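Local coordinates for protein Two-component system sensor histidine kinase (Bacteroides thetaiotaomicron, PDB 3OTT) that probably senses saccharides through its extracellular part, two beta-propellers and a beta-sandwich, and passes the signal on as a histidine kinase, at residues B[599-610]-B[613-624]; B[405-413]-B[449-459]. All coordinates share one frame; numbering follows the deposited sequence.

Interaction 1: residues B[599-610]-B[613-624]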
loop_
_atom_site.group_PDB
_atom_site.type_symbol
_atom_site.label_atom_id
_atom_site.label_comp_id
_atom_site.label_asym_id
_atom_site.label_seq_id
_atom_site.Cartn_x
_atom_site.Cartn_y
_atom_site.Cartn_z
ATOM N N PHE B 599 2.315 23.664 2.515
ATOM C CA PHE B 599 3.456 22.959 2.997
ATOM C C PHE B 599 3.695 23.352 4.396
ATOM O O PHE B 599 3.758 24.517 4.668
ATOM C CB PHE B 599 4.654 23.233 2.089
ATOM C CG PHE B 599 4.412 22.799 0.640
ATOM C CD1 PHE B 599 4.228 21.436 0.323
ATOM C CD2 PHE B 599 4.321 23.730 -0.360
ATOM C CE1 PHE B 599 4.001 21.023 -0.979
ATOM C CE2 PHE B 599 4.075 23.332 -1.688
ATOM C CZ PHE B 599 3.910 21.995 -1.996
ATOM N N THR B 600 3.797 22.373 5.293
ATOM C CA THR B 600 3.932 22.667 6.713
ATOM C C THR B 600 5.387 22.445 7.156
ATOM O O THR B 600 5.711 22.542 8.335
ATOM C CB THR B 600 3.035 21.763 7.516
ATOM O OG1 THR B 600 3.232 20.464 6.986
ATOM C CG2 THR B 600 1.550 22.161 7.372
ATOM N N SER B 601 6.269 22.238 6.187
ATOM C CA SER B 601 7.673 21.972 6.472
ATOM C C SER B 601 8.557 22.421 5.307
ATOM O O SER B 601 8.171 22.249 4.159
ATOM C CB SER B 601 7.826 20.434 6.604
ATOM O OG SER B 601 8.984 20.271 7.365
ATOM N N LEU B 602 9.731 22.958 5.574
ATOM C CA LEU B 602 10.656 23.345 4.466
ATOM C C LEU B 602 12.153 22.978 4.767
ATOM O O LEU B 602 12.586 23.080 5.916
ATOM C CB LEU B 602 10.557 24.852 4.120
ATOM C CG LEU B 602 9.253 25.511 3.617
ATOM C CD1 LEU B 602 9.260 27.044 3.826
ATOM C CD2 LEU B 602 8.893 25.198 2.125
ATOM N N LEU B 603 12.916 22.558 3.754
ATOM C CA LEU B 603 14.337 22.263 3.938
ATOM C C LEU B 603 15.133 22.609 2.688
ATOM O O LEU B 603 14.871 22.083 1.580
ATOM C CB LEU B 603 14.562 20.774 4.265
ATOM C CG LEU B 603 16.037 20.241 4.380
ATOM C CD1 LEU B 603 16.772 20.794 5.617
ATOM C CD2 LEU B 603 16.144 18.733 4.397
ATOM N N PHE B 604 16.120 23.488 2.860
ATOM C CA PHE B 604 17.092 23.746 1.821
ATOM C C PHE B 604 18.279 22.798 1.945
ATOM O O PHE B 604 18.932 22.787 2.977
ATOM C CB PHE B 604 17.605 25.166 1.970
ATOM C CG PHE B 604 18.637 25.545 0.943
ATOM C CD1 PHE B 604 18.473 25.219 -0.396
ATOM C CD2 PHE B 604 19.783 26.264 1.323
ATOM C CE1 PHE B 604 19.469 25.579 -1.375
ATOM C CE2 PHE B 604 20.767 26.616 0.362
ATOM C CZ PHE B 604 20.604 26.246 -0.976
ATOM N N ASP B 605 18.560 22.017 0.899
ATOM C CA ASP B 605 19.791 21.194 0.819
ATOM C C ASP B 605 20.834 21.872 -0.080
ATOM O O ASP B 605 20.694 21.861 -1.302
ATOM C CB ASP B 605 19.526 19.771 0.294
ATOM C CG ASP B 605 20.780 18.813 0.463
ATOM O OD1 ASP B 605 21.668 19.025 1.351
ATOM O OD2 ASP B 605 20.844 17.813 -0.287
ATOM N N PRO B 606 21.878 22.465 0.525
ATOM C CA PRO B 606 22.870 23.206 -0.254
ATOM C C PRO B 606 23.649 22.311 -1.216
ATOM O O PRO B 606 24.003 22.768 -2.291
ATOM C CB PRO B 606 23.806 23.804 0.814
ATOM C CG PRO B 606 23.084 23.749 2.066
ATOM C CD PRO B 606 22.158 22.539 1.967
ATOM N N LYS B 607 23.900 21.054 -0.842
ATOM C CA LYS B 607 24.600 20.101 -1.730
ATOM C C LYS B 607 23.845 19.860 -3.041
ATOM O O LYS B 607 24.426 19.920 -4.130
ATOM C CB LYS B 607 24.847 18.750 -1.030
ATOM C CG LYS B 607 25.827 18.768 0.152
ATOM C CD LYS B 607 25.791 17.414 0.906
ATOM C CE LYS B 607 27.091 17.153 1.699
ATOM N NZ LYS B 607 27.073 17.815 3.044
ATOM N N GLU B 608 22.552 19.572 -2.953
ATOM C CA GLU B 608 21.815 19.240 -4.179
ATOM C C GLU B 608 21.228 20.471 -4.850
ATOM O O GLU B 608 20.466 20.352 -5.803
ATOM C CB GLU B 608 20.717 18.204 -3.901
ATOM C CG GLU B 608 21.199 16.902 -3.264
ATOM C CD GLU B 608 22.003 16.006 -4.193
ATOM O OE1 GLU B 608 21.859 16.121 -5.450
ATOM O OE2 GLU B 608 22.786 15.171 -3.645
ATOM N N ASP B 609 21.552 21.651 -4.317
ATOM C CA ASP B 609 20.863 22.896 -4.678
ATOM C C ASP B 609 19.331 22.727 -4.897
ATOM O O ASP B 609 18.796 23.015 -5.985
ATOM C CB ASP B 609 21.537 23.498 -5.917
ATOM C CG ASP B 609 21.129 24.935 -6.170
ATOM O OD1 ASP B 609 20.391 25.490 -5.321
ATOM O OD2 ASP B 609 21.540 25.489 -7.234
ATOM N N CYS B 610 18.635 22.210 -3.892
ATOM C CA CYS B 610 17.195 22.093 -4.012
ATOM C C CYS B 610 16.466 22.278 -2.676
ATOM O O CYS B 610 17.085 22.297 -1.616
ATOM C CB CYS B 610 16.853 20.764 -4.645
ATOM S SG CYS B 610 17.218 19.471 -3.537
ATOM N N LEU B 613 9.680 20.436 0.287
ATOM C CA LEU B 613 8.519 21.119 0.818
ATOM C C LEU B 613 7.573 20.049 1.388
ATOM O O LEU B 613 6.970 19.275 0.647
ATOM C CB LEU B 613 7.865 21.958 -0.262
ATOM C CG LEU B 613 8.737 23.031 -0.939
ATOM C CD1 LEU B 613 9.435 22.549 -2.243
ATOM C CD2 LEU B 613 7.890 24.281 -1.230
ATOM N N GLY B 614 7.504 19.956 2.700
ATOM C CA GLY B 614 6.857 18.783 3.288
ATOM C C GLY B 614 5.436 19.125 3.566
ATOM O O GLY B 614 5.112 20.259 3.922
ATOM N N GLY B 615 4.563 18.172 3.321
ATOM C CA GLY B 615 3.140 18.422 3.390
ATOM C C GLY B 615 2.412 17.153 3.711
ATOM O O GLY B 615 2.898 16.360 4.494
ATOM N N ALA B 616 1.220 16.981 3.122
ATOM C CA ALA B 616 0.340 15.878 3.454
ATOM C C ALA B 616 0.733 14.639 2.660
ATOM O O ALA B 616 0.672 14.641 1.434
ATOM C CB ALA B 616 -1.114 16.271 3.155
ATOM N N ASP B 617 1.164 13.593 3.356
ATOM C CA ASP B 617 1.487 12.298 2.683
ATOM C C ASP B 617 2.534 12.417 1.553
ATOM O O ASP B 617 2.493 11.667 0.555
ATOM C CB ASP B 617 0.184 11.619 2.196
ATOM C CG ASP B 617 -0.870 11.461 3.345
ATOM O OD1 ASP B 617 -0.499 11.359 4.543
ATOM O OD2 ASP B 617 -2.075 11.475 3.059
ATOM N N GLY B 618 3.499 13.338 1.700
ATOM C CA GLY B 618 4.491 13.495 0.643
ATOM C C GLY B 618 5.200 14.821 0.759
ATOM O O GLY B 618 4.978 15.569 1.718
ATOM N N PHE B 619 6.080 15.099 -0.197
ATOM C CA PHE B 619 6.824 16.320 -0.194
ATOM C C PHE B 619 7.125 16.755 -1.623
ATOM O O PHE B 619 7.284 15.932 -2.515
ATOM C CB PHE B 619 8.134 16.172 0.598
ATOM C CG PHE B 619 9.036 15.108 0.064
ATOM C CD1 PHE B 619 8.943 13.820 0.531
ATOM C CD2 PHE B 619 9.968 15.399 -0.943
ATOM C CE1 PHE B 619 9.750 12.813 0.010
ATOM C CE2 PHE B 619 10.814 14.423 -1.438
ATOM C CZ PHE B 619 10.704 13.125 -0.970
ATOM N N GLY B 620 7.215 18.055 -1.834
ATOM C CA GLY B 620 7.670 18.559 -3.138
ATOM C C GLY B 620 9.176 18.756 -3.143
ATOM O O GLY B 620 9.821 18.889 -2.100
ATOM N N ILE B 621 9.740 18.773 -4.329
ATOM C CA ILE B 621 11.142 19.105 -4.496
ATOM C C ILE B 621 11.160 20.155 -5.558
ATOM O O ILE B 621 10.440 20.043 -6.553
ATOM C CB ILE B 621 11.967 17.940 -5.014
ATOM C CG1 ILE B 621 11.792 16.700 -4.140
ATOM C CG2 ILE B 621 13.434 18.317 -5.073
ATOM C CD1 ILE B 621 12.518 15.451 -4.736
ATOM N N SER B 622 11.993 21.157 -5.360
ATOM C CA SER B 622 12.076 22.269 -6.268
ATOM C C SER B 622 13.522 22.756 -6.260
ATOM O O SER B 622 14.183 22.706 -5.222
ATOM C CB SER B 622 11.119 23.362 -5.800
ATOM O OG SER B 622 11.194 24.524 -6.602
ATOM N N HIS B 623 14.023 23.191 -7.417
ATOM C CA HIS B 623 15.247 23.992 -7.447
ATOM C C HIS B 623 15.044 25.313 -6.708
ATOM O O HIS B 623 13.936 25.814 -6.613
ATOM C CB HIS B 623 15.648 24.342 -8.878
ATOM C CG HIS B 623 15.997 23.170 -9.733
ATOM N ND1 HIS B 623 15.406 22.951 -10.963
ATOM C CD2 HIS B 623 16.894 22.170 -9.561
ATOM C CE1 HIS B 623 15.927 21.866 -11.511
ATOM N NE2 HIS B 623 16.828 21.371 -10.677
ATOM N N SER B 624 16.141 25.887 -6.239
ATOM C CA SER B 624 16.147 27.181 -5.562
ATOM C C SER B 624 15.716 28.359 -6.406
ATOM O O SER B 624 15.071 29.297 -5.911
ATOM C CB SER B 624 17.542 27.436 -5.070
ATOM O OG SER B 624 17.788 26.457 -4.095
#
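In the blade that closes the second beta-propeller of the chain, a classic beta bulge sets Thr600 and Ser601 together against Gly614. The carbonyl O of Gly614 takes the backbone N of Thr600 at 2.8 Å. Ser601 N also donates to Gly614 O, weakly, at 3.2 Å. In return Gly614 N donates to Ser601 O at 2.8 Å. A CB on Gly614 would clash with Ser601 CB, which is consistent with a glycine at this point. The hydroxyl of Thr600 turns elsewhere, to Phe326 O and Gln325 NE2 at the start of the propeller's first blade, its neighbour round the ring.

Just ahead of the bulge, the Phe599 ring lies with one face over Leu613 CB, a CH-pi contact of 3.8 Å from CB to the ring centroid. With CG opposite the carbonyl carbon (chi1 -60°), the ring is carried back across Leu613 and meets Gly614 O at its edge, in plane. Leu613 CD2 then bridges two neighbours, packing on Phe599 CD2 and, at 3.6 Å, on Leu602 CD2. Strands 601-605, 610-615 and 618-623 form a meander whose outer edge is completed by strand 310-313, from the beginning of the propeller, so this blade carries the Velcro closure of the ring.

At the far end of the hairpin a G1 bulge pairs Asp609 and Cys610 with Asp605, the backbone of Asp609 being in the left-handed region. Ser624 OG donates to Asp609 OD1 at 3.0 Å, nearly in line with the C-O bond, and the same oxygen forms a salt bridge with Lys568 of the preceding blade. Phe604 CE1 approaches Ser624 OG obliquely at 3.3 Å.

Interaction 2: residues B[405-413]-B[449-459]; sequences IHYNIVDNT and LMQSTSGQYIA
Asn408 O accepts the backbone N of Tyr457 at 2.7 Å, the first rung of a short parallel ladder. It continues with Val410 N to Tyr457 O at 3.0 Å and Ala459 N to Val410 O. Beside the first rung the Asn408 side chain adds a fourth bond, its ND2 donating a hydrogen bond to Gly455 O at 2.8 Å, with the acceptor close to the amide plane.

Side chains pack on both faces of the ladder. On one, Ile409 lies alongside Tyr457, CG1 to CB, while its CD1 end crosses Leu449 at about a right angle and its CG2 reaches Ala459 CB. On the other, Val410 CG2 touches Ile458 CD1 at 3.5 Å, and the extended Gln456 chain runs across both methyls of Val410.

Tyr407 extends the contact to the last turn of helix 446-451. A chi1 of -54° sets its ring back beside its own backbone N and against the helix, and Leu449 CG sits over one face, 4.2 Å from the centroid and toward the rim. The phenol oxygen is 2.7 Å from a water that donates to Met450 O at 2.6 Å; Arg396 NE bonds to the same OH from the adjoining strand. A phenylalanine in its place would probably leave the water and Arg396 NE without the hydroxyl they share.

Beyond the helix, Ser452 OG accepts from Ser454 N in an ST turn that leads the chain round to Gly455. Leu449 and Tyr457 both rest on Val444 of strand 441-445. Strands 403-410 and 457-463 are the outermost, fourth strands of two successive propeller blades, here joined edge to edge in parallel where blades otherwise form separate four-stranded sheets.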
loop_
_atom_site.group_PDB
_atom_site.type_symbol
_atom_site.label_atom_id
_atom_site.label_comp_id
_atom_site.label_asym_id
_atom_site.label_seq_id
_atom_site.Cartn_x
_atom_site.Cartn_y
_atom_site.Cartn_z
ATOM N N ILE B 405 17.400 6.496 21.838
ATOM C CA ILE B 405 17.568 6.406 23.289
ATOM C C ILE B 405 16.740 7.555 23.849
ATOM O O ILE B 405 16.939 8.708 23.458
ATOM C CB ILE B 405 19.049 6.615 23.731
ATOM C CG1 ILE B 405 19.890 5.394 23.428
ATOM C CG2 ILE B 405 19.154 6.917 25.250
ATOM C CD1 ILE B 405 20.602 5.463 22.160
ATOM N N HIS B 406 15.845 7.231 24.777
ATOM C CA HIS B 406 14.895 8.150 25.326
ATOM C C HIS B 406 15.449 8.673 26.648
ATOM O O HIS B 406 16.145 7.923 27.368
ATOM C CB HIS B 406 13.600 7.378 25.574
ATOM C CG HIS B 406 12.517 8.196 26.216
ATOM N ND1 HIS B 406 12.249 8.141 27.564
ATOM C CD2 HIS B 406 11.637 9.084 25.695
ATOM C CE1 HIS B 406 11.239 8.955 27.851
ATOM N NE2 HIS B 406 10.843 9.528 26.732
ATOM N N TYR B 407 15.152 9.940 26.936
ATOM C CA TYR B 407 15.525 10.604 28.185
ATOM C C TYR B 407 14.354 11.333 28.854
ATOM O O TYR B 407 13.572 12.039 28.193
ATOM C CB TYR B 407 16.649 11.662 27.947
ATOM C CG TYR B 407 17.880 11.146 27.262
ATOM C CD1 TYR B 407 18.905 10.520 27.993
ATOM C CD2 TYR B 407 18.025 11.257 25.882
ATOM C CE1 TYR B 407 20.032 10.028 27.378
ATOM C CE2 TYR B 407 19.176 10.788 25.244
ATOM C CZ TYR B 407 20.180 10.180 26.004
ATOM O OH TYR B 407 21.298 9.679 25.358
ATOM N N ASN B 408 14.283 11.216 30.163
ATOM C CA ASN B 408 13.336 11.947 31.019
ATOM C C ASN B 408 14.115 13.046 31.822
ATOM O O ASN B 408 15.009 12.702 32.631
ATOM C CB ASN B 408 12.733 10.999 32.085
ATOM C CG ASN B 408 11.899 9.857 31.506
ATOM O OD1 ASN B 408 10.918 10.086 30.757
ATOM N ND2 ASN B 408 12.263 8.596 31.895
ATOM N N ILE B 409 13.743 14.299 31.665
ATOM C CA ILE B 409 14.414 15.427 32.303
ATOM C C ILE B 409 13.433 16.273 33.107
ATOM O O ILE B 409 12.378 16.647 32.592
ATOM C CB ILE B 409 15.052 16.310 31.204
ATOM C CG1 ILE B 409 16.174 15.534 30.485
ATOM C CG2 ILE B 409 15.482 17.669 31.744
ATOM C CD1 ILE B 409 16.548 16.153 29.138
ATOM N N VAL B 410 13.764 16.566 34.360
ATOM C CA VAL B 410 12.937 17.422 35.205
ATOM C C VAL B 410 13.756 18.572 35.776
ATOM O O VAL B 410 14.971 18.476 35.820
ATOM C CB VAL B 410 12.283 16.652 36.371
ATOM C CG1 VAL B 410 11.386 15.520 35.842
ATOM C CG2 VAL B 410 13.316 16.106 37.304
ATOM N N ASP B 411 13.108 19.660 36.209
ATOM C CA ASP B 411 13.843 20.711 36.918
ATOM C C ASP B 411 14.233 20.242 38.329
ATOM O O ASP B 411 13.749 19.210 38.813
ATOM C CB ASP B 411 13.003 22.006 36.955
ATOM C CG ASP B 411 11.915 21.950 38.007
ATOM O OD1 ASP B 411 11.096 21.007 37.985
ATOM O OD2 ASP B 411 11.922 22.802 38.914
ATOM N N ASN B 412 15.074 21.000 39.012
ATOM C CA ASN B 412 15.515 20.628 40.390
ATOM C C ASN B 412 14.388 20.505 41.447
ATOM O O ASN B 412 14.534 19.734 42.395
ATOM C CB ASN B 412 16.598 21.603 40.917
ATOM C CG ASN B 412 16.096 23.025 41.039
ATOM O OD1 ASN B 412 15.858 23.683 40.045
ATOM N ND2 ASN B 412 15.889 23.492 42.271
ATOM N N THR B 413 13.286 21.252 41.289
ATOM C CA THR B 413 12.163 21.180 42.262
ATOM C C THR B 413 11.308 19.926 41.958
ATOM O O THR B 413 10.489 19.505 42.753
ATOM C CB THR B 413 11.197 22.440 42.217
ATOM O OG1 THR B 413 10.534 22.492 40.941
ATOM C CG2 THR B 413 11.910 23.786 42.483
ATOM N N LEU B 449 24.108 14.092 30.605
ATOM C CA LEU B 449 22.865 13.441 30.254
ATOM C C LEU B 449 23.146 12.107 29.521
ATOM O O LEU B 449 22.575 11.061 29.891
ATOM C CB LEU B 449 22.002 14.365 29.407
ATOM C CG LEU B 449 20.713 13.786 28.871
ATOM C CD1 LEU B 449 19.731 13.570 30.008
ATOM C CD2 LEU B 449 20.169 14.696 27.763
ATOM N N MET B 450 24.016 12.136 28.502
ATOM C CA MET B 450 24.321 10.929 27.707
ATOM C C MET B 450 24.840 9.772 28.547
ATOM O O MET B 450 24.558 8.576 28.260
ATOM C CB MET B 450 25.327 11.247 26.598
ATOM C CG MET B 450 24.688 11.958 25.431
ATOM S SD MET B 450 25.780 12.585 24.155
ATOM C CE MET B 450 26.777 11.167 23.673
ATOM N N GLN B 451 25.572 10.120 29.603
ATOM C CA GLN B 451 26.165 9.099 30.446
ATOM C C GLN B 451 25.265 8.708 31.604
ATOM O O GLN B 451 25.507 7.711 32.244
ATOM C CB GLN B 451 27.588 9.494 30.923
ATOM C CG GLN B 451 28.512 9.957 29.800
ATOM C CD GLN B 451 28.997 8.830 28.856
ATOM O OE1 GLN B 451 29.827 7.980 29.252
ATOM N NE2 GLN B 451 28.529 8.853 27.592
ATOM N N SER B 452 24.221 9.475 31.860
ATOM C CA SER B 452 23.318 9.159 32.974
ATOM C C SER B 452 22.627 7.789 32.907
ATOM O O SER B 452 22.284 7.266 31.860
ATOM C CB SER B 452 22.237 10.227 33.173
ATOM O OG SER B 452 21.328 9.796 34.191
ATOM N N THR B 453 22.396 7.241 34.077
ATOM C CA THR B 453 21.842 5.915 34.167
ATOM C C THR B 453 20.592 5.973 35.056
ATOM O O THR B 453 19.899 4.988 35.244
ATOM C CB THR B 453 22.933 4.928 34.634
ATOM O OG1 THR B 453 22.489 3.606 34.374
ATOM C CG2 THR B 453 23.301 5.090 36.134
ATOM N N SER B 454 20.302 7.179 35.541
ATOM C CA SER B 454 19.207 7.428 36.464
ATOM C C SER B 454 17.740 7.235 35.960
ATOM O O SER B 454 16.828 6.956 36.747
ATOM C CB SER B 454 19.360 8.832 37.023
ATOM O OG SER B 454 18.521 8.975 38.146
ATOM N N GLY B 455 17.454 7.407 34.685
ATOM C CA GLY B 455 16.034 7.239 34.338
ATOM C C GLY B 455 15.173 8.477 34.604
ATOM O O GLY B 455 14.086 8.614 34.037
ATOM N N GLN B 456 15.655 9.345 35.485
ATOM C CA GLN B 456 15.275 10.736 35.518
ATOM C C GLN B 456 16.533 11.683 35.618
ATOM O O GLN B 456 17.292 11.647 36.569
ATOM C CB GLN B 456 14.351 10.941 36.706
ATOM C CG GLN B 456 13.594 12.264 36.728
ATOM C CD GLN B 456 12.629 12.374 37.938
ATOM O OE1 GLN B 456 13.049 12.311 39.103
ATOM N NE2 GLN B 456 11.346 12.568 37.654
ATOM N N TYR B 457 16.733 12.573 34.677
ATOM C CA TYR B 457 17.842 13.505 34.794
ATOM C C TYR B 457 17.444 14.870 35.403
ATOM O O TYR B 457 16.466 15.500 34.949
ATOM C CB TYR B 457 18.460 13.730 33.430
ATOM C CG TYR B 457 19.773 14.434 33.555
ATOM C CD1 TYR B 457 20.921 13.716 33.948
ATOM C CD2 TYR B 457 19.886 15.815 33.351
ATOM C CE1 TYR B 457 22.118 14.339 34.088
ATOM C CE2 TYR B 457 21.104 16.448 33.507
ATOM C CZ TYR B 457 22.217 15.688 33.868
ATOM O OH TYR B 457 23.461 16.261 34.061
ATOM N N ILE B 458 18.210 15.352 36.382
ATOM C CA ILE B 458 17.946 16.687 36.909
ATOM C C ILE B 458 18.766 17.806 36.213
ATOM O O ILE B 458 20.007 17.842 36.286
ATOM C CB ILE B 458 18.150 16.797 38.448
ATOM C CG1 ILE B 458 17.608 15.565 39.214
ATOM C CG2 ILE B 458 17.620 18.144 38.954
ATOM C CD1 ILE B 458 16.077 15.428 39.348
ATOM N N ALA B 459 18.054 18.719 35.574
ATOM C CA ALA B 459 18.630 19.738 34.715
ATOM C C ALA B 459 19.414 20.703 35.535
ATOM O O ALA B 459 18.938 21.119 36.565
ATOM C CB ALA B 459 17.535 20.516 34.006
HETATM O O HOH W 1 22.708 7.773 26.547
#

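Overall arrangement
Both contacts belong to the same seven-bladed propeller, which runs from strand 310-313 to strand 618-623, yet they do not touch: their centres are 35 Å apart and their nearest atoms about 21 Å. Interaction 2 comes first along the chain and joins the second and third blades at their outer strands, far from the chain's centre. Interaction 1 follows after three further blades, within the blade that unites the two ends of the propeller. One therefore ties neighbouring blades at the periphery, and the other lies where the ring closes, beside Tyr630 in the chain leading on to the C-terminal beta-sandwich.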